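Local coordinates for protein uracil-DNA glycosylase (Nitratifractor salsuginis, PDB 5X3G) that is a member of the uracil-DNA glycosylase superfamily, alpha/beta proteins with helices packed around a central four-stranded parallel sheet, at residues Q13-L18 with E26-L31; D40-W45 with R180-A185; V125-L130 with P248-L253. All coordinates share one frame; numbering follows the deposited sequence.

Overall arrangement
The three contacts lie on the periphery of the alpha/beta fold, each about 19 to 20 Å from the centre of the chain. Interactions 1 and 2 are neighbours, with centres about 18 Å apart. They touch where Leu14 CD2 meets Leu43 CD2 at 4.1 Å. They also share helix 179-196: it carries residues 180-185 of interaction 2, and its Phe189 and Leu193 pack on Leu31 of interaction 1. Interaction 3 lies across the chain's centre from both. Its centre is about 35 Å from that of interaction 1 and about 39 Å from that of interaction 2. It joins the end of helix 114-126 to the C-terminal loop.

Interaction 1: Q13-L18 with E26-L31; sequences QLQELL and EWEPIL
Leu18 and Leu31 meet through their CD2 methyls, 4.1 Å apart, where helix 11-20 packs against the start of helix 28-35. These are two successive helices in the N-terminal part of the alpha/beta fold. The two leucine side chains run alongside each other with reversed direction. Leu18 CD2 is the central atom of the apolar contact. It also lies 4.1 Å from Glu28 CG and 4.4 Å from Trp27 CB. Only the CB end of Trp27 takes part. Its indole turns from the contact, donates NE1-H to Leu66 O and meets Phe63 edge-to-face.

The polar part lies one helical turn back from Leu18. The Gln15 side chain is roughly perpendicular to that of Glu28, and both are partly exposed. Each chain has CG beside its own backbone N and runs extended from there, which brings both polar ends into the gap between the helices. The amide of Gln15 and the carboxylate of Glu28 are turned 46° apart. Glu28 OE2 lies beside the Gln15 chain, 3.6 Å from CG.

Further out, Leu32 touches both Gln15 and Leu18, and Leu35 touches Leu18. Phe189 and Leu193 of helix 179-196 pack on Leu31. The apolar core is thus backed by more of helix 28-35 and by a third helix. The polar link beside it is weak: Gln15 NE2 donates to Glu28 OE1 over 3.4 Å, with an N-H...O angle of 162°.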
loop_
_atom_site.group_PDB
_atom_site.type_symbol
_atom_site.label_atom_id
_atom_site.label_comp_id
_atom_site.label_asym_id
_atom_site.label_seq_id
_atom_site.Cartn_x
_atom_site.Cartn_y
_atom_site.Cartn_z
ATOM N N GLN A 13 19.002 -11.845 12.543
ATOM C CA GLN A 13 18.570 -11.941 11.154
ATOM C C GLN A 13 17.464 -10.945 10.832
ATOM O O GLN A 13 17.404 -10.439 9.709
ATOM C CB GLN A 13 18.096 -13.359 10.843
ATOM C CG GLN A 13 19.132 -14.439 11.089
ATOM C CD GLN A 13 18.673 -15.795 10.594
ATOM O OE1 GLN A 13 18.056 -15.903 9.533
ATOM N NE2 GLN A 13 18.965 -16.837 11.362
ATOM N N LEU A 14 16.574 -10.665 11.788
ATOM C CA LEU A 14 15.481 -9.734 11.519
ATOM C C LEU A 14 15.981 -8.296 11.474
ATOM O O LEU A 14 15.525 -7.501 10.643
ATOM C CB LEU A 14 14.379 -9.889 12.565
ATOM C CG LEU A 14 13.662 -11.239 12.586
ATOM C CD1 LEU A 14 12.553 -11.252 13.633
ATOM C CD2 LEU A 14 13.125 -11.582 11.207
ATOM N N GLN A 15 16.912 -7.940 12.363
ATOM C CA GLN A 15 17.563 -6.640 12.248
ATOM C C GLN A 15 18.290 -6.520 10.913
ATOM O O GLN A 15 18.266 -5.458 10.271
ATOM C CB GLN A 15 18.520 -6.427 13.423
ATOM C CG GLN A 15 17.816 -6.359 14.776
ATOM C CD GLN A 15 18.779 -6.394 15.947
ATOM O OE1 GLN A 15 19.752 -7.146 15.943
ATOM N NE2 GLN A 15 18.503 -5.584 16.963
ATOM N N GLU A 16 18.918 -7.612 10.462
ATOM C CA GLU A 16 19.507 -7.619 9.127
ATOM C C GLU A 16 18.451 -7.372 8.055
ATOM O O GLU A 16 18.674 -6.586 7.131
ATOM C CB GLU A 16 20.223 -8.941 8.861
ATOM C CG GLU A 16 20.867 -8.997 7.484
ATOM C CD GLU A 16 21.371 -10.377 7.114
ATOM O OE1 GLU A 16 22.225 -10.465 6.208
ATOM O OE2 GLU A 16 20.916 -11.367 7.723
ATOM N N LEU A 17 17.300 -8.040 8.160
ATOM C CA LEU A 17 16.241 -7.860 7.171
ATOM C C LEU A 17 15.769 -6.414 7.129
ATOM O O LEU A 17 15.509 -5.868 6.050
ATOM C CB LEU A 17 15.072 -8.793 7.482
ATOM C CG LEU A 17 13.832 -8.650 6.596
ATOM C CD1 LEU A 17 14.124 -9.071 5.164
ATOM C CD2 LEU A 17 12.672 -9.437 7.173
ATOM N N LEU A 18 15.653 -5.777 8.295
ATOM C CA LEU A 18 15.272 -4.370 8.333
ATOM C C LEU A 18 16.318 -3.500 7.649
ATOM O O LEU A 18 15.978 -2.597 6.876
ATOM C CB LEU A 18 15.057 -3.918 9.777
ATOM C CG LEU A 18 13.615 -3.921 10.296
ATOM C CD1 LEU A 18 13.129 -5.337 10.572
ATOM C CD2 LEU A 18 13.517 -3.054 11.540
ATOM N N GLU A 26 14.369 3.018 14.440
ATOM C CA GLU A 26 13.190 3.435 15.196
ATOM C C GLU A 26 12.022 2.477 15.024
ATOM O O GLU A 26 11.129 2.445 15.878
ATOM C CB GLU A 26 12.724 4.829 14.780
ATOM C CG GLU A 26 13.603 5.982 15.200
ATOM C CD GLU A 26 12.955 7.315 14.885
ATOM O OE1 GLU A 26 11.782 7.315 14.452
ATOM O OE2 GLU A 26 13.612 8.360 15.068
ATOM N N TRP A 27 11.996 1.713 13.933
ATOM C CA TRP A 27 10.914 0.774 13.687
ATOM C C TRP A 27 11.028 -0.505 14.503
ATOM O O TRP A 27 10.060 -1.272 14.548
ATOM C CB TRP A 27 10.854 0.432 12.199
ATOM C CG TRP A 27 10.051 1.412 11.423
ATOM C CD1 TRP A 27 10.515 2.363 10.562
ATOM C CD2 TRP A 27 8.631 1.559 11.458
ATOM N NE1 TRP A 27 9.465 3.085 10.049
ATOM C CE2 TRP A 27 8.297 2.611 10.585
ATOM C CE3 TRP A 27 7.607 0.898 12.143
ATOM C CZ2 TRP A 27 6.983 3.016 10.375
ATOM C CZ3 TRP A 27 6.305 1.301 11.936
ATOM C CH2 TRP A 27 6.003 2.351 11.060
ATOM N N GLU A 28 12.165 -0.746 15.154
ATOM C CA GLU A 28 12.344 -2.003 15.878
ATOM C C GLU A 28 11.325 -2.245 16.991
ATOM O O GLU A 28 10.862 -3.393 17.114
ATOM C CB GLU A 28 13.773 -2.084 16.428
ATOM C CG GLU A 28 14.804 -2.439 15.370
ATOM C CD GLU A 28 16.155 -2.796 15.957
ATOM O OE1 GLU A 28 16.222 -3.084 17.171
ATOM O OE2 GLU A 28 17.148 -2.798 15.200
ATOM N N PRO A 29 10.942 -1.265 17.822
ATOM C CA PRO A 29 9.964 -1.568 18.886
ATOM C C PRO A 29 8.630 -2.077 18.370
ATOM O O PRO A 29 7.973 -2.868 19.059
ATOM C CB PRO A 29 9.808 -0.223 19.609
ATOM C CG PRO A 29 11.074 0.492 19.346
ATOM C CD PRO A 29 11.466 0.107 17.954
ATOM N N ILE A 30 8.208 -1.652 17.183
ATOM C CA ILE A 30 6.923 -2.080 16.639
ATOM C C ILE A 30 7.083 -3.280 15.714
ATOM O O ILE A 30 6.262 -4.202 15.733
ATOM C CB ILE A 30 6.244 -0.900 15.911
ATOM C CG1 ILE A 30 6.063 0.292 16.853
ATOM C CG2 ILE A 30 4.898 -1.319 15.340
ATOM C CD1 ILE A 30 5.437 1.500 16.185
ATOM N N LEU A 31 8.146 -3.295 14.914
ATOM C CA LEU A 31 8.280 -4.228 13.802
ATOM C C LEU A 31 8.914 -5.552 14.211
ATOM O O LEU A 31 8.506 -6.609 13.717
ATOM C CB LEU A 31 9.095 -3.569 12.685
ATOM C CG LEU A 31 8.889 -3.973 11.229
ATOM C CD1 LEU A 31 7.409 -4.065 10.898
ATOM C CD2 LEU A 31 9.574 -2.951 10.330
#

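Interaction 2: D40-W45 with R180-A185; sequences DSYLEW and RRHIRA
Tyr42 OH and His182 ND1 are hydrogen-bonded at 2.7 Å, within an aromatic cluster of Tyr42, Trp45 and His182. The cluster bridges helix 40-48 and helix 179-196. The axes of segments 40-45 and 180-185 come no closer than 12.7 Å, so long side chains span the gap.

The tight part is around the phenol oxygen. Tyr42 CG is anti to the backbone N (chi1 -164°), and the ring reaches straight across. It and the His182 ring meet by their edges, with the planes 64° apart. Trp45 CE3 sits 4.0 Å above the centre of the Tyr42 ring and so covers one face. The Tyr42 hydroxyl has a second hydrogen-bond partner in Trp186 NE1. His182 NE2 bonds Thr174 OG1, so both ring nitrogens of this buried histidine have a partner.

The flanks are looser and partly exposed. The planes of Trp45 and His182 are only 19° apart, but the rings are offset with little overlap. Their nearest atoms are Trp45 CH2 and His182 CE1, at 3.8 Å. On Tyr42 the other outlying contact is a single methyl, Ala185 CB, which lies 4.3 Å from Tyr42 CE1.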
loop_
_atom_site.group_PDB
_atom_site.type_symbol
_atom_site.label_atom_id
_atom_site.label_comp_id
_atom_site.label_asym_id
_atom_site.label_seq_id
_atom_site.Cartn_x
_atom_site.Cartn_y
_atom_site.Cartn_z
ATOM N N ASP A 40 8.719 -20.118 13.249
ATOM C CA ASP A 40 10.164 -20.109 13.019
ATOM C C ASP A 40 10.531 -20.655 11.643
ATOM O O ASP A 40 11.373 -20.075 10.944
ATOM C CB ASP A 40 10.875 -20.904 14.116
ATOM C CG ASP A 40 11.152 -20.072 15.352
ATOM O OD1 ASP A 40 12.127 -19.289 15.335
ATOM O OD2 ASP A 40 10.396 -20.194 16.338
ATOM N N SER A 41 9.925 -21.775 11.237
ATOM C CA SER A 41 10.234 -22.336 9.925
ATOM C C SER A 41 9.878 -21.359 8.813
ATOM O O SER A 41 10.629 -21.212 7.840
ATOM C CB SER A 41 9.500 -23.664 9.729
ATOM N N TYR A 42 8.739 -20.673 8.946
ATOM C CA TYR A 42 8.365 -19.658 7.968
ATOM C C TYR A 42 9.423 -18.564 7.882
ATOM O O TYR A 42 9.748 -18.086 6.787
ATOM C CB TYR A 42 7.003 -19.065 8.329
ATOM C CG TYR A 42 6.345 -18.293 7.208
ATOM C CD1 TYR A 42 5.496 -18.925 6.309
ATOM C CD2 TYR A 42 6.574 -16.933 7.047
ATOM C CE1 TYR A 42 4.893 -18.225 5.282
ATOM C CE2 TYR A 42 5.976 -16.223 6.022
ATOM C CZ TYR A 42 5.137 -16.875 5.143
ATOM O OH TYR A 42 4.536 -16.177 4.123
ATOM N N LEU A 43 9.983 -18.163 9.027
ATOM C CA LEU A 43 11.022 -17.139 9.024
ATOM C C LEU A 43 12.298 -17.644 8.361
ATOM O O LEU A 43 12.981 -16.885 7.663
ATOM C CB LEU A 43 11.307 -16.671 10.450
ATOM C CG LEU A 43 10.320 -15.652 11.021
ATOM C CD1 LEU A 43 10.643 -15.338 12.472
ATOM C CD2 LEU A 43 10.343 -14.388 10.182
ATOM N N GLU A 44 12.641 -18.917 8.571
ATOM C CA GLU A 44 13.821 -19.473 7.915
ATOM C C GLU A 44 13.637 -19.523 6.402
ATOM O O GLU A 44 14.539 -19.141 5.644
ATOM C CB GLU A 44 14.123 -20.866 8.468
ATOM N N TRP A 45 12.470 -19.991 5.945
ATOM C CA TRP A 45 12.172 -19.978 4.517
ATOM C C TRP A 45 12.238 -18.568 3.951
ATOM O O TRP A 45 12.762 -18.354 2.851
ATOM C CB TRP A 45 10.791 -20.577 4.260
ATOM C CG TRP A 45 10.294 -20.290 2.878
ATOM C CD1 TRP A 45 10.782 -20.798 1.713
ATOM C CD2 TRP A 45 9.227 -19.405 2.513
ATOM N NE1 TRP A 45 10.079 -20.298 0.644
ATOM C CE2 TRP A 45 9.119 -19.439 1.109
ATOM C CE3 TRP A 45 8.348 -18.593 3.238
ATOM C CZ2 TRP A 45 8.171 -18.694 0.416
ATOM C CZ3 TRP A 45 7.407 -17.853 2.546
ATOM C CH2 TRP A 45 7.326 -17.909 1.150
ATOM N N ARG A 180 -4.256 -17.421 0.621
ATOM C CA ARG A 180 -5.025 -17.496 1.860
ATOM C C ARG A 180 -4.156 -17.978 3.016
ATOM O O ARG A 180 -4.195 -17.410 4.118
ATOM C CB ARG A 180 -6.232 -18.415 1.673
ATOM N N ARG A 181 -3.351 -19.018 2.776
ATOM C CA ARG A 181 -2.456 -19.525 3.810
ATOM C C ARG A 181 -1.462 -18.461 4.256
ATOM O O ARG A 181 -1.171 -18.340 5.452
ATOM C CB ARG A 181 -1.718 -20.763 3.301
ATOM N N HIS A 182 -0.930 -17.680 3.312
ATOM C CA HIS A 182 0.033 -16.644 3.675
ATOM C C HIS A 182 -0.619 -15.546 4.506
ATOM O O HIS A 182 -0.057 -15.113 5.519
ATOM C CB HIS A 182 0.682 -16.061 2.420
ATOM C CG HIS A 182 1.682 -16.973 1.779
ATOM N ND1 HIS A 182 2.829 -17.386 2.421
ATOM C CD2 HIS A 182 1.713 -17.543 0.551
ATOM C CE1 HIS A 182 3.520 -18.177 1.620
ATOM N NE2 HIS A 182 2.864 -18.289 0.479
ATOM N N ILE A 183 -1.804 -15.085 4.097
ATOM C CA ILE A 183 -2.517 -14.071 4.871
ATOM C C ILE A 183 -2.775 -14.569 6.288
ATOM O O ILE A 183 -2.593 -13.834 7.271
ATOM C CB ILE A 183 -3.822 -13.675 4.154
ATOM C CG1 ILE A 183 -3.510 -12.859 2.897
ATOM C CG2 ILE A 183 -4.747 -12.904 5.086
ATOM C CD1 ILE A 183 -4.547 -12.999 1.807
ATOM N N ARG A 184 -3.179 -15.836 6.416
ATOM C CA ARG A 184 -3.384 -16.409 7.743
ATOM C C ARG A 184 -2.082 -16.441 8.534
ATOM O O ARG A 184 -2.073 -16.168 9.741
ATOM C CB ARG A 184 -3.984 -17.808 7.607
ATOM C CG ARG A 184 -4.326 -18.506 8.910
ATOM C CD ARG A 184 -5.755 -19.025 8.834
ATOM N NE ARG A 184 -6.058 -20.029 9.849
ATOM C CZ ARG A 184 -7.272 -20.237 10.350
ATOM N NH1 ARG A 184 -8.298 -19.500 9.943
ATOM N NH2 ARG A 184 -7.458 -21.179 11.261
ATOM N N ALA A 185 -0.964 -16.741 7.865
ATOM C CA ALA A 185 0.322 -16.783 8.552
ATOM C C ALA A 185 0.787 -15.395 8.983
ATOM O O ALA A 185 1.560 -15.273 9.939
ATOM C CB ALA A 185 1.375 -17.436 7.657
#

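Interaction 3: V125-L130 with P248-L253; sequences VARGSL and PMDLLL
Arg127 and Asp250 form a two-bond salt bridge between the C-terminal end of helix 114-126 and the loop that follows helix 240-246. The two bonds are unequal. Arg127 NE donates to Asp250 OD1 over 2.9 Å at an almost straight 178°. The oxygen lies in the guanidinium plane and accepts on its syn lone pair. Arg127 NH2 to Asp250 OD2 is a weak bond at 3.3 Å. Guanidinium and carboxylate are nearly coplanar.

Arg127 NH1 turns back to its own segment and donates to Ser129 OG over 2.9 Å, close to the guanidinium plane. All three guanidinium nitrogens therefore have an acceptor, and bonds on two sides of the group should fix its rotation. The chain gets there by a bend at chi3 (-52°), with CG placed between the backbone N and the carbonyl carbon. Leu253 CD1 touches the guanidinium at the margin, 3.9 Å from Arg127 NH2.

Several backbone groups on both sides are also bonded. Gly128, with positive phi, ends the helix in a Schellman motif, and its N donates to Val125 O over 3.0 Å. Asp250 opens a type I beta turn, closed by Leu253 N to Asp250 O at 3.1 Å. Arg255 adds to the loop's bonds: NH1 donates to Asp250 O and NH2 to Met249 O. Asn158 ND2 donates to Leu251 O.

The bridge is at the surface, but Leu251 and Leu252 next to it are buried. Leu252 packs on Ala123 and Leu124 of helix 114-126, while Leu251 is held among Phe119 of that helix, Leu155 and Phe159 of helix 152-161, and Phe246 of helix 240-246.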
loop_
_atom_site.group_PDB
_atom_site.type_symbol
_atom_site.label_atom_id
_atom_site.label_comp_id
_atom_site.label_asym_id
_atom_site.label_seq_id
_atom_site.Cartn_x
_atom_site.Cartn_y
_atom_site.Cartn_z
ATOM N N VAL A 125 -10.309 14.173 -10.486
ATOM C CA VAL A 125 -11.591 14.833 -10.248
ATOM C C VAL A 125 -11.552 15.621 -8.945
ATOM O O VAL A 125 -11.944 16.793 -8.896
ATOM C CB VAL A 125 -12.735 13.804 -10.246
ATOM C CG1 VAL A 125 -14.041 14.461 -9.803
ATOM C CG2 VAL A 125 -12.885 13.172 -11.619
ATOM N N ALA A 126 -11.077 14.987 -7.869
ATOM C CA ALA A 126 -11.150 15.592 -6.543
ATOM C C ALA A 126 -10.315 16.859 -6.446
ATOM O O ALA A 126 -10.614 17.739 -5.631
ATOM C CB ALA A 126 -10.704 14.583 -5.485
ATOM N N ARG A 127 -9.267 16.970 -7.253
ATOM C CA ARG A 127 -8.398 18.136 -7.219
ATOM C C ARG A 127 -8.864 19.247 -8.152
ATOM O O ARG A 127 -8.204 20.287 -8.231
ATOM C CB ARG A 127 -6.961 17.729 -7.562
ATOM C CG ARG A 127 -6.687 17.550 -9.043
ATOM C CD ARG A 127 -5.237 17.159 -9.275
ATOM N NE ARG A 127 -4.310 18.071 -8.608
ATOM C CZ ARG A 127 -3.886 19.221 -9.122
ATOM N NH1 ARG A 127 -4.305 19.613 -10.317
ATOM N NH2 ARG A 127 -3.041 19.977 -8.436
ATOM N N GLY A 128 -9.984 19.059 -8.847
ATOM C CA GLY A 128 -10.524 20.091 -9.708
ATOM C C GLY A 128 -9.883 20.206 -11.073
ATOM O O GLY A 128 -9.946 21.280 -11.680
ATOM N N SER A 129 -9.259 19.141 -11.572
ATOM C CA SER A 129 -8.699 19.145 -12.918
ATOM C C SER A 129 -9.710 18.648 -13.945
ATOM O O SER A 129 -9.861 19.246 -15.014
ATOM C CB SER A 129 -7.430 18.288 -12.967
ATOM O OG SER A 129 -6.385 18.878 -12.210
ATOM N N LEU A 130 -10.408 17.561 -13.634
ATOM C CA LEU A 130 -11.389 16.968 -14.527
ATOM C C LEU A 130 -12.796 17.279 -14.043
ATOM O O LEU A 130 -13.045 17.362 -12.836
ATOM C CB LEU A 130 -11.224 15.447 -14.608
ATOM C CG LEU A 130 -10.031 14.825 -15.329
ATOM C CD1 LEU A 130 -10.029 13.315 -15.110
ATOM C CD2 LEU A 130 -10.083 15.149 -16.808
ATOM N N PRO A 248 -7.577 16.163 0.172
ATOM C CA PRO A 248 -6.566 16.960 0.890
ATOM C C PRO A 248 -5.143 16.477 0.699
ATOM O O PRO A 248 -4.205 17.222 1.007
ATOM C CB PRO A 248 -7.001 16.834 2.356
ATOM C CG PRO A 248 -8.460 16.580 2.283
ATOM C CD PRO A 248 -8.648 15.711 1.078
HETATM N N MSE A 249 -4.949 15.265 0.200
HETATM C CA MSE A 249 -3.611 14.732 0.019
HETATM C C MSE A 249 -2.965 15.239 -1.258
HETATM O O MSE A 249 -1.738 15.284 -1.358
HETATM C CB MSE A 249 -3.656 13.212 0.018
HETATM C CG MSE A 249 -4.250 12.617 1.270
HETATM SE SE MSE A 249 -3.905 10.697 1.291
HETATM C CE MSE A 249 -5.302 10.110 2.513
ATOM N N ASP A 250 -3.812 15.632 -2.208
ATOM C CA ASP A 250 -3.415 16.031 -3.560
ATOM C C ASP A 250 -2.256 15.172 -4.058
ATOM O O ASP A 250 -1.162 15.652 -4.357
ATOM C CB ASP A 250 -3.064 17.518 -3.624
ATOM C CG ASP A 250 -3.187 18.083 -5.031
ATOM O OD1 ASP A 250 -3.399 17.297 -5.980
ATOM O OD2 ASP A 250 -3.068 19.316 -5.190
ATOM N N LEU A 251 -2.532 13.868 -4.143
ATOM C CA LEU A 251 -1.494 12.877 -4.401
ATOM C C LEU A 251 -0.866 13.009 -5.782
ATOM O O LEU A 251 0.234 12.489 -5.997
ATOM C CB LEU A 251 -2.075 11.475 -4.225
ATOM C CG LEU A 251 -2.508 11.156 -2.791
ATOM C CD1 LEU A 251 -3.447 9.962 -2.755
ATOM C CD2 LEU A 251 -1.287 10.908 -1.915
ATOM N N LEU A 252 -1.526 13.687 -6.718
ATOM C CA LEU A 252 -0.993 13.841 -8.064
ATOM C C LEU A 252 -0.217 15.137 -8.254
ATOM O O LEU A 252 0.314 15.367 -9.341
ATOM C CB LEU A 252 -2.122 13.753 -9.095
ATOM C CG LEU A 252 -2.886 12.426 -9.134
ATOM C CD1 LEU A 252 -3.897 12.433 -10.248
ATOM C CD2 LEU A 252 -1.939 11.246 -9.288
ATOM N N LEU A 253 -0.127 15.979 -7.229
ATOM C CA LEU A 253 0.659 17.203 -7.324
ATOM C C LEU A 253 2.140 16.877 -7.179
ATOM O O LEU A 253 2.545 16.207 -6.223
ATOM C CB LEU A 253 0.226 18.199 -6.247
ATOM C CG LEU A 253 1.009 19.509 -6.156
ATOM C CD1 LEU A 253 0.664 20.435 -7.313
ATOM C CD2 LEU A 253 0.766 20.192 -4.814
#